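Local coordinates for protein diguanylate cyclase/phosphodiesterase (Caldicellulosiruptor saccharolyticus, PDB 3MTK) that is the GGDEF domain of a longer protein that probably hydrolyses the second messenger cyclic di-GMP through its separate EAL domain, at residues 14-19 with 79-84; 41-46 with 85-90; 95-100 with 159-164. One frame throughout, in Å; residues are numbered along the deposited sequence.

Interaction 1: residues 14-19 with 79-84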
loop_
_atom_site.group_PDB
_atom_site.type_symbol
_atom_site.label_atom_id
_atom_site.label_comp_id
_atom_site.label_asym_id
_atom_site.label_seq_id
_atom_site.Cartn_x
_atom_site.Cartn_y
_atom_site.Cartn_z
ATOM N N GLY A 14 -2.072 -8.380 10.543
ATOM C CA GLY A 14 -1.053 -9.401 10.619
ATOM C C GLY A 14 0.086 -9.032 9.689
ATOM O O GLY A 14 1.157 -9.633 9.717
ATOM N N LEU A 15 -0.143 -8.041 8.841
ATOM C CA LEU A 15 0.904 -7.602 7.934
ATOM C C LEU A 15 1.971 -6.873 8.733
ATOM O O LEU A 15 1.702 -6.355 9.820
ATOM C CB LEU A 15 0.336 -6.647 6.876
ATOM C CG LEU A 15 0.015 -7.218 5.494
ATOM C CD1 LEU A 15 -0.501 -8.638 5.631
ATOM C CD2 LEU A 15 -1.006 -6.332 4.806
ATOM N N PRO A 16 3.208 -6.851 8.221
ATOM C CA PRO A 16 4.256 -6.143 8.957
ATOM C C PRO A 16 3.895 -4.651 8.916
ATOM O O PRO A 16 3.288 -4.185 7.945
ATOM C CB PRO A 16 5.529 -6.496 8.182
ATOM C CG PRO A 16 5.039 -6.903 6.814
ATOM C CD PRO A 16 3.755 -7.621 7.092
ATOM N N ASN A 17 4.254 -3.902 9.956
ATOM C CA ASN A 17 3.905 -2.481 10.017
ATOM C C ASN A 17 4.948 -1.532 9.436
ATOM O O ASN A 17 5.802 -1.942 8.649
ATOM C CB ASN A 17 3.583 -2.085 11.457
ATOM C CG ASN A 17 4.772 -2.225 12.382
ATOM O OD1 ASN A 17 4.646 -2.082 13.598
ATOM N ND2 ASN A 17 5.930 -2.500 11.816
ATOM N N LYS A 18 4.879 -0.261 9.820
ATOM C CA LYS A 18 5.818 0.716 9.287
ATOM C C LYS A 18 7.260 0.537 9.784
ATOM O O LYS A 18 8.207 0.897 9.088
ATOM C CB LYS A 18 5.329 2.138 9.566
ATOM C CG LYS A 18 6.180 3.190 8.886
ATOM C CD LYS A 18 5.735 4.607 9.200
ATOM C CE LYS A 18 4.461 4.988 8.459
ATOM N NZ LYS A 18 4.235 6.475 8.462
ATOM N N ASN A 19 7.436 -0.019 10.976
ATOM C CA ASN A 19 8.787 -0.247 11.489
ATOM C C ASN A 19 9.473 -1.316 10.633
ATOM O O ASN A 19 10.643 -1.180 10.250
ATOM C CB ASN A 19 8.748 -0.708 12.948
ATOM C CG ASN A 19 8.327 0.396 13.892
ATOM O OD1 ASN A 19 8.696 1.552 13.708
ATOM N ND2 ASN A 19 7.562 0.042 14.922
ATOM N N LYS A 79 6.850 -7.694 -0.882
ATOM C CA LYS A 79 6.386 -7.511 0.488
ATOM C C LYS A 79 5.237 -6.524 0.591
ATOM O O LYS A 79 5.184 -5.529 -0.138
ATOM C CB LYS A 79 7.543 -7.027 1.367
ATOM C CG LYS A 79 8.648 -8.045 1.564
ATOM C CD LYS A 79 8.154 -9.239 2.370
ATOM C CE LYS A 79 7.732 -8.828 3.782
ATOM N NZ LYS A 79 7.473 -9.997 4.683
ATOM N N ALA A 80 4.321 -6.808 1.511
ATOM C CA ALA A 80 3.160 -5.961 1.739
ATOM C C ALA A 80 3.132 -5.566 3.211
ATOM O O ALA A 80 3.353 -6.405 4.083
ATOM C CB ALA A 80 1.892 -6.711 1.367
ATOM N N PHE A 81 2.860 -4.289 3.487
ATOM C CA PHE A 81 2.818 -3.794 4.861
ATOM C C PHE A 81 1.600 -2.936 5.157
ATOM O O PHE A 81 1.004 -2.347 4.248
ATOM C CB PHE A 81 4.062 -2.952 5.160
ATOM C CG PHE A 81 5.333 -3.536 4.627
ATOM C CD1 PHE A 81 5.656 -3.425 3.277
ATOM C CD2 PHE A 81 6.203 -4.217 5.467
ATOM C CE1 PHE A 81 6.826 -3.986 2.772
ATOM C CE2 PHE A 81 7.379 -4.787 4.971
ATOM C CZ PHE A 81 7.690 -4.670 3.622
ATOM N N LYS A 82 1.237 -2.865 6.434
ATOM C CA LYS A 82 0.127 -2.025 6.867
ATOM C C LYS A 82 0.795 -0.939 7.696
ATOM O O LYS A 82 1.226 -1.190 8.820
ATOM C CB LYS A 82 -0.863 -2.804 7.730
ATOM C CG LYS A 82 -2.031 -1.952 8.230
ATOM C CD LYS A 82 -2.992 -1.580 7.097
ATOM C CE LYS A 82 -4.060 -0.579 7.543
ATOM N NZ LYS A 82 -4.792 -0.960 8.789
ATOM N N ILE A 83 0.878 0.269 7.144
ATOM C CA ILE A 83 1.554 1.360 7.825
ATOM C C ILE A 83 0.687 2.480 8.378
ATOM O O ILE A 83 1.182 3.384 9.040
ATOM C CB ILE A 83 2.606 1.979 6.893
ATOM C CG1 ILE A 83 1.935 2.485 5.615
ATOM C CG2 ILE A 83 3.661 0.933 6.541
ATOM C CD1 ILE A 83 2.907 3.086 4.631
ATOM N N GLY A 84 -0.606 2.427 8.106
ATOM C CA GLY A 84 -1.498 3.460 8.602
ATOM C C GLY A 84 -2.891 2.881 8.676
ATOM O O GLY A 84 -3.155 1.834 8.096
#

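Interaction 2: residues 41-46 with 85-90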
loop_
_atom_site.group_PDB
_atom_site.type_symbol
_atom_site.label_atom_id
_atom_site.label_comp_id
_atom_site.label_asym_id
_atom_site.label_seq_id
_atom_site.Cartn_x
_atom_site.Cartn_y
_atom_site.Cartn_z
ATOM N N PHE A 41 2.722 3.172 -2.147
ATOM C CA PHE A 41 1.817 3.554 -1.075
ATOM C C PHE A 41 0.373 3.501 -1.583
ATOM O O PHE A 41 0.023 4.176 -2.553
ATOM C CB PHE A 41 2.143 4.981 -0.603
ATOM C CG PHE A 41 3.154 5.055 0.517
ATOM C CD1 PHE A 41 3.851 3.926 0.938
ATOM C CD2 PHE A 41 3.416 6.268 1.144
ATOM C CE1 PHE A 41 4.803 4.004 1.967
ATOM C CE2 PHE A 41 4.368 6.361 2.179
ATOM C CZ PHE A 41 5.064 5.223 2.590
ATOM N N LEU A 42 -0.460 2.682 -0.950
ATOM C CA LEU A 42 -1.859 2.599 -1.356
ATOM C C LEU A 42 -2.730 3.132 -0.233
ATOM O O LEU A 42 -2.609 2.710 0.929
ATOM C CB LEU A 42 -2.305 1.162 -1.646
ATOM C CG LEU A 42 -1.760 0.330 -2.795
ATOM C CD1 LEU A 42 -0.404 -0.288 -2.409
ATOM C CD2 LEU A 42 -2.754 -0.776 -3.086
ATOM N N GLU A 43 -3.626 4.043 -0.577
ATOM C CA GLU A 43 -4.515 4.604 0.424
ATOM C C GLU A 43 -5.967 4.225 0.139
ATOM O O GLU A 43 -6.456 4.372 -0.981
ATOM C CB GLU A 43 -4.368 6.128 0.465
ATOM C CG GLU A 43 -5.210 6.783 1.553
ATOM C CD GLU A 43 -4.977 8.276 1.668
ATOM O OE1 GLU A 43 -3.857 8.725 1.360
ATOM O OE2 GLU A 43 -5.909 8.995 2.083
ATOM N N VAL A 44 -6.652 3.721 1.156
ATOM C CA VAL A 44 -8.061 3.353 1.019
ATOM C C VAL A 44 -8.845 4.641 1.234
ATOM O O VAL A 44 -8.796 5.229 2.316
ATOM C CB VAL A 44 -8.477 2.328 2.084
ATOM C CG1 VAL A 44 -9.847 1.794 1.764
ATOM C CG2 VAL A 44 -7.464 1.196 2.145
ATOM N N ARG A 45 -9.568 5.095 0.219
ATOM C CA ARG A 45 -10.309 6.354 0.356
ATOM C C ARG A 45 -11.592 6.298 1.187
ATOM O O ARG A 45 -12.261 5.269 1.272
ATOM C CB ARG A 45 -10.640 6.925 -1.027
ATOM C CG ARG A 45 -9.433 7.145 -1.937
ATOM C CD ARG A 45 -8.371 7.988 -1.264
ATOM N NE ARG A 45 -8.903 9.254 -0.767
ATOM C CZ ARG A 45 -9.165 10.313 -1.526
ATOM N NH1 ARG A 45 -8.944 10.278 -2.831
ATOM N NH2 ARG A 45 -9.657 11.417 -0.978
ATOM N N ASP A 46 -11.908 7.428 1.808
ATOM C CA ASP A 46 -13.111 7.601 2.613
ATOM C C ASP A 46 -13.466 6.476 3.569
ATOM O O ASP A 46 -14.631 6.128 3.733
ATOM C CB ASP A 46 -14.271 7.893 1.677
ATOM C CG ASP A 46 -13.938 9.004 0.697
ATOM O OD1 ASP A 46 -13.598 10.120 1.156
ATOM O OD2 ASP A 46 -13.996 8.755 -0.532
ATOM N N PHE A 85 -3.771 3.549 9.406
ATOM C CA PHE A 85 -5.149 3.100 9.552
ATOM C C PHE A 85 -5.764 2.760 8.198
ATOM O O PHE A 85 -6.438 1.738 8.050
ATOM C CB PHE A 85 -5.967 4.201 10.231
ATOM C CG PHE A 85 -7.430 4.155 9.907
ATOM C CD1 PHE A 85 -8.231 3.121 10.387
ATOM C CD2 PHE A 85 -7.997 5.122 9.090
ATOM C CE1 PHE A 85 -9.582 3.049 10.054
ATOM C CE2 PHE A 85 -9.344 5.065 8.748
ATOM C CZ PHE A 85 -10.139 4.028 9.230
ATOM N N ASP A 86 -5.515 3.621 7.210
ATOM C CA ASP A 86 -6.067 3.448 5.867
ATOM C C ASP A 86 -5.009 3.347 4.777
ATOM O O ASP A 86 -5.302 3.595 3.607
ATOM C CB ASP A 86 -6.974 4.631 5.537
ATOM C CG ASP A 86 -6.215 5.939 5.474
ATOM O OD1 ASP A 86 -4.994 5.920 5.740
ATOM O OD2 ASP A 86 -6.830 6.989 5.157
ATOM N N ARG A 87 -3.789 2.967 5.139
ATOM C CA ARG A 87 -2.738 2.927 4.141
ATOM C C ARG A 87 -1.856 1.703 4.167
ATOM O O ARG A 87 -1.452 1.245 5.229
ATOM C CB ARG A 87 -1.876 4.185 4.278
ATOM C CG ARG A 87 -0.589 4.159 3.480
ATOM C CD ARG A 87 0.195 5.435 3.708
ATOM N NE ARG A 87 -0.592 6.632 3.398
ATOM C CZ ARG A 87 -0.077 7.854 3.314
ATOM N NH1 ARG A 87 1.221 8.040 3.518
ATOM N NH2 ARG A 87 -0.850 8.892 3.014
ATOM N N PHE A 88 -1.552 1.187 2.976
ATOM C CA PHE A 88 -0.704 0.008 2.830
ATOM C C PHE A 88 0.535 0.386 2.037
ATOM O O PHE A 88 0.544 1.404 1.337
ATOM C CB PHE A 88 -1.438 -1.106 2.077
ATOM C CG PHE A 88 -2.583 -1.715 2.832
ATOM C CD1 PHE A 88 -2.398 -2.858 3.599
ATOM C CD2 PHE A 88 -3.869 -1.180 2.729
ATOM C CE1 PHE A 88 -3.479 -3.477 4.254
ATOM C CE2 PHE A 88 -4.946 -1.785 3.373
ATOM C CZ PHE A 88 -4.745 -2.943 4.140
ATOM N N ALA A 89 1.572 -0.446 2.148
ATOM C CA ALA A 89 2.834 -0.234 1.435
ATOM C C ALA A 89 3.327 -1.531 0.793
ATOM O O ALA A 89 3.136 -2.619 1.334
ATOM C CB ALA A 89 3.897 0.299 2.392
ATOM N N ILE A 90 3.958 -1.412 -0.365
ATOM C CA ILE A 90 4.487 -2.581 -1.046
ATOM C C ILE A 90 5.913 -2.337 -1.515
ATOM O O ILE A 90 6.266 -1.230 -1.927
ATOM C CB ILE A 90 3.671 -2.949 -2.305
ATOM C CG1 ILE A 90 2.189 -3.128 -1.965
ATOM C CG2 ILE A 90 4.241 -4.228 -2.921
ATOM C CD1 ILE A 90 1.890 -4.333 -1.107
HETATM O O HOH W 1 -9.217 6.890 4.084
#

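Interaction 3: residues 95-100 with 159-164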
loop_
_atom_site.group_PDB
_atom_site.type_symbol
_atom_site.label_atom_id
_atom_site.label_comp_id
_atom_site.label_asym_id
_atom_site.label_seq_id
_atom_site.Cartn_x
_atom_site.Cartn_y
_atom_site.Cartn_z
ATOM N N GLU A 95 9.766 -4.829 -13.896
ATOM C CA GLU A 95 10.237 -4.228 -15.134
ATOM C C GLU A 95 9.232 -3.175 -15.584
ATOM O O GLU A 95 9.610 -2.096 -16.045
ATOM C CB GLU A 95 10.413 -5.312 -16.200
ATOM C CG GLU A 95 11.541 -6.291 -15.883
ATOM C CD GLU A 95 11.692 -7.389 -16.922
ATOM O OE1 GLU A 95 12.683 -8.150 -16.842
ATOM O OE2 GLU A 95 10.821 -7.494 -17.813
ATOM N N ASN A 96 7.951 -3.496 -15.437
ATOM C CA ASN A 96 6.872 -2.578 -15.788
ATOM C C ASN A 96 6.014 -2.388 -14.535
ATOM O O ASN A 96 5.113 -3.182 -14.257
ATOM C CB ASN A 96 6.017 -3.151 -16.921
ATOM C CG ASN A 96 5.008 -2.147 -17.446
ATOM O OD1 ASN A 96 4.244 -1.554 -16.677
ATOM N ND2 ASN A 96 4.997 -1.949 -18.760
ATOM N N ILE A 97 6.299 -1.331 -13.783
ATOM C CA ILE A 97 5.574 -1.075 -12.548
ATOM C C ILE A 97 4.209 -0.408 -12.726
ATOM O O ILE A 97 3.315 -0.612 -11.901
ATOM C CB ILE A 97 6.432 -0.238 -11.565
ATOM C CG1 ILE A 97 5.691 -0.117 -10.234
ATOM C CG2 ILE A 97 6.796 1.110 -12.190
ATOM C CD1 ILE A 97 6.117 1.034 -9.386
ATOM N N SER A 98 4.033 0.377 -13.787
ATOM C CA SER A 98 2.743 1.024 -14.011
ATOM C C SER A 98 1.667 -0.045 -14.213
ATOM O O SER A 98 0.638 -0.031 -13.541
ATOM C CB SER A 98 2.793 1.947 -15.232
ATOM O OG SER A 98 2.915 1.197 -16.424
ATOM N N ASP A 99 1.909 -0.974 -15.131
ATOM C CA ASP A 99 0.950 -2.041 -15.398
ATOM C C ASP A 99 0.694 -2.840 -14.126
ATOM O O ASP A 99 -0.420 -3.302 -13.887
ATOM C CB ASP A 99 1.486 -2.970 -16.492
ATOM C CG ASP A 99 0.867 -4.358 -16.437
ATOM O OD1 ASP A 99 -0.362 -4.485 -16.645
ATOM O OD2 ASP A 99 1.614 -5.327 -16.178
ATOM N N PHE A 100 1.739 -3.003 -13.321
ATOM C CA PHE A 100 1.642 -3.733 -12.066
ATOM C C PHE A 100 0.637 -3.005 -11.182
ATOM O O PHE A 100 -0.235 -3.616 -10.565
ATOM C CB PHE A 100 3.007 -3.763 -11.376
ATOM C CG PHE A 100 2.987 -4.403 -10.018
ATOM C CD1 PHE A 100 2.953 -5.789 -9.883
ATOM C CD2 PHE A 100 2.971 -3.620 -8.867
ATOM C CE1 PHE A 100 2.903 -6.388 -8.613
ATOM C CE2 PHE A 100 2.920 -4.205 -7.600
ATOM C CZ PHE A 100 2.885 -5.591 -7.473
ATOM N N TYR A 159 -2.994 7.223 -9.806
ATOM C CA TYR A 159 -1.696 6.910 -9.218
ATOM C C TYR A 159 -0.578 7.744 -9.819
ATOM O O TYR A 159 -0.668 8.179 -10.968
ATOM C CB TYR A 159 -1.362 5.429 -9.412
ATOM C CG TYR A 159 -1.135 5.031 -10.855
ATOM C CD1 TYR A 159 -2.193 4.591 -11.656
ATOM C CD2 TYR A 159 0.140 5.070 -11.413
ATOM C CE1 TYR A 159 -1.984 4.197 -12.972
ATOM C CE2 TYR A 159 0.364 4.674 -12.727
ATOM C CZ TYR A 159 -0.703 4.238 -13.505
ATOM O OH TYR A 159 -0.480 3.829 -14.806
ATOM N N VAL A 160 0.474 7.954 -9.035
ATOM C CA VAL A 160 1.635 8.719 -9.479
ATOM C C VAL A 160 2.936 7.998 -9.093
ATOM O O VAL A 160 3.080 7.515 -7.966
ATOM C CB VAL A 160 1.651 10.139 -8.853
ATOM C CG1 VAL A 160 2.865 10.908 -9.351
ATOM C CG2 VAL A 160 0.371 10.886 -9.208
ATOM N N ILE A 161 3.881 7.940 -10.031
ATOM C CA ILE A 161 5.166 7.279 -9.792
ATOM C C ILE A 161 6.320 8.261 -9.919
ATOM O O ILE A 161 6.502 8.859 -10.974
ATOM C CB ILE A 161 5.400 6.140 -10.796
ATOM C CG1 ILE A 161 4.210 5.173 -10.774
ATOM C CG2 ILE A 161 6.685 5.395 -10.446
ATOM C CD1 ILE A 161 4.312 4.063 -11.794
ATOM N N PHE A 162 7.095 8.426 -8.847
ATOM C CA PHE A 162 8.236 9.342 -8.857
ATOM C C PHE A 162 9.570 8.665 -9.190
ATOM O O PHE A 162 9.956 7.676 -8.566
ATOM C CB PHE A 162 8.375 10.058 -7.509
ATOM C CG PHE A 162 7.411 11.201 -7.312
ATOM C CD1 PHE A 162 6.812 11.833 -8.401
ATOM C CD2 PHE A 162 7.136 11.678 -6.027
ATOM C CE1 PHE A 162 5.956 12.922 -8.213
ATOM C CE2 PHE A 162 6.280 12.774 -5.828
ATOM C CZ PHE A 162 5.691 13.392 -6.924
ATOM N N LYS A 163 10.267 9.216 -10.180
ATOM C CA LYS A 163 11.564 8.699 -10.614
ATOM C C LYS A 163 12.615 9.800 -10.504
ATOM O O LYS A 163 12.317 10.970 -10.731
ATOM C CB LYS A 163 11.485 8.221 -12.064
ATOM C CG LYS A 163 10.808 6.875 -12.241
ATOM C CD LYS A 163 10.654 6.516 -13.710
ATOM C CE LYS A 163 10.314 5.044 -13.878
ATOM N NZ LYS A 163 9.153 4.647 -13.038
ATOM N N PRO A 164 13.860 9.438 -10.151
ATOM C CA PRO A 164 14.950 10.411 -10.014
ATOM C C PRO A 164 15.148 11.296 -11.244
ATOM O O PRO A 164 14.763 10.931 -12.355
ATOM C CB PRO A 164 16.156 9.525 -9.734
ATOM C CG PRO A 164 15.553 8.422 -8.924
ATOM C CD PRO A 164 14.310 8.101 -9.723
#

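Interaction 1: residues 14-19 with 79-84
P16 and F81 cross at about a right angle where the GLPN sequence typical of GGDEF domains, which leads into helix 18-30, runs past the edge strand 79-84 of the central sheet. The proline approaches with its ring: CG lies 3.2 Å from F81 CD2, and P16 CB also approaches CD2, at 3.6 Å. Its carbonyl is used as well, since K82 N donates to P16 O over 2.9 Å with an N-H...O angle of 156°. Just past this bond the chains stay close, with N17 CA 3.2 Å from K82 O in a CA-H...O contact. One residue earlier, L15 CB packs against K82 CB at 4.1 Å. Further out, L21 of helix 18-30 touches F81 and W24 touches P16, while N17 takes the N-cap position of that helix. An alanine in place of F81 would probably leave P16 CG and CB without their aromatic partner and open a gap beside L21. K18 CG is anti to the backbone N (chi1 -173°), and a bend at chi3 (-75°) turns CE back to 3.7 Å from I83 O.

Interaction 2: residues 41-46 with 85-90
L42 and F88 form the central hydrogen-bonded pair of two antiparallel strands whose axes, over 41-44 and 87-90, lie 4.6 Å apart at 158°. L42 N donates to F88 O and F88 N to L42 O, each over 2.8 Å, between the non-hydrogen-bonded pairs F41-A89 and E43-R87. V44 N continues the pairing by donating to D86 O. On the sheet face of F41, E43, R87 and A89, the arginine reaches over the phenyl ring: its CD sits 4.2 Å above the plane, offset toward the rim, and A89 CB packs on F41 CE1. A bend at chi3 (-56°) turns NE out of line with the extended chain; beyond it NH2 meets E43 OE1 near the guanidinium plane in a weak, 3.4 Å salt bridge. The stronger partner of R87 is D145 of helix 137-154, whereas E43 also pairs with K152. E43 and D86 lie side by side, pointing the same way, with OE2 and OD2 3.8 Å apart, a repulsion that K152 would probably ease. One water donates to both V44 O and D86 OD2. On the face of L42 and F88 the contacts are apolar: L42 CD1 meets I90 CG1, and V44 CG2 comes to the edge of the F88 ring, while I66 and I70 of helix 56-74 cover F88. The turn and the start of strand 87-93 carry GFDRF where active diguanylate cyclases carry GGDEF, and an arginine stands in place of the motif's glutamate, consistent with a degenerate GGDEF hairpin beside strand 37-44.

Interaction 3: residues 95-100 with 159-164
I97 and I161 meet tip to tip, and this apolar contact is the heart of the small interface between the start of helix 97-108 and strand 159-163. I161 CD1 stands 3.9 Å from I97 CG2 and 4.1 Å from S98 CA, so the isoleucine end touches both a side chain and the helix backbone. It gets there on an extended chain, with CD1 anti to CA (chi2 176°). I97 also rests on Y38 and I40 of strand 37-44, and both isoleucines pack on A127 of strand 123-129. Two polar side chains flank them chiefly through their approach to carbon atoms: Y159 OH comes within 3.8 Å of S98 CB, and K163 NZ lies 4.3 Å from I97 CG2. Their polar ends look to other partners, Y159 OH hydrogen-bonding to E102 one turn further along the helix and K163 NZ bonding weakly to Y38 OH. No hydrogen bond crosses between the two segments. Those present hold the helix start itself: N96, the N-cap, accepts at OD1 from D99 N at 2.9 Å and from S98 OG at 3.1 Å. This is plain helix-on-sheet packing of an alpha/beta domain. Helix 97-108 meets the Y159 and I161 side of the strand, while V160 and F162 turn to helix 137-154 on the other face of the sheet.

Overall arrangement
All three interactions reach one mixed sheet, whose strands run 79-84, 87-93, 37-44, 123-129, 159-163 and the short 167-168 across it. Interaction 1 covers the edge strand and interaction 2 lies in the middle; their centres are about 10 Å apart, and they touch where F81 N probably bonds to A89 O and where I83 CD1 packs on F41. Interaction 3 sits about 17 Å from interaction 2 and about 21 Å from interaction 1, centre to centre, without touching either. Along the chain the segments of interactions 1 and 2 alternate, and interaction 3 follows both. Together they tie the helix-entry segment, the hairpin at the GGDEF position, probably degenerate, and the strand 159-163 into the ferredoxin-like core shared with nucleotide cyclases.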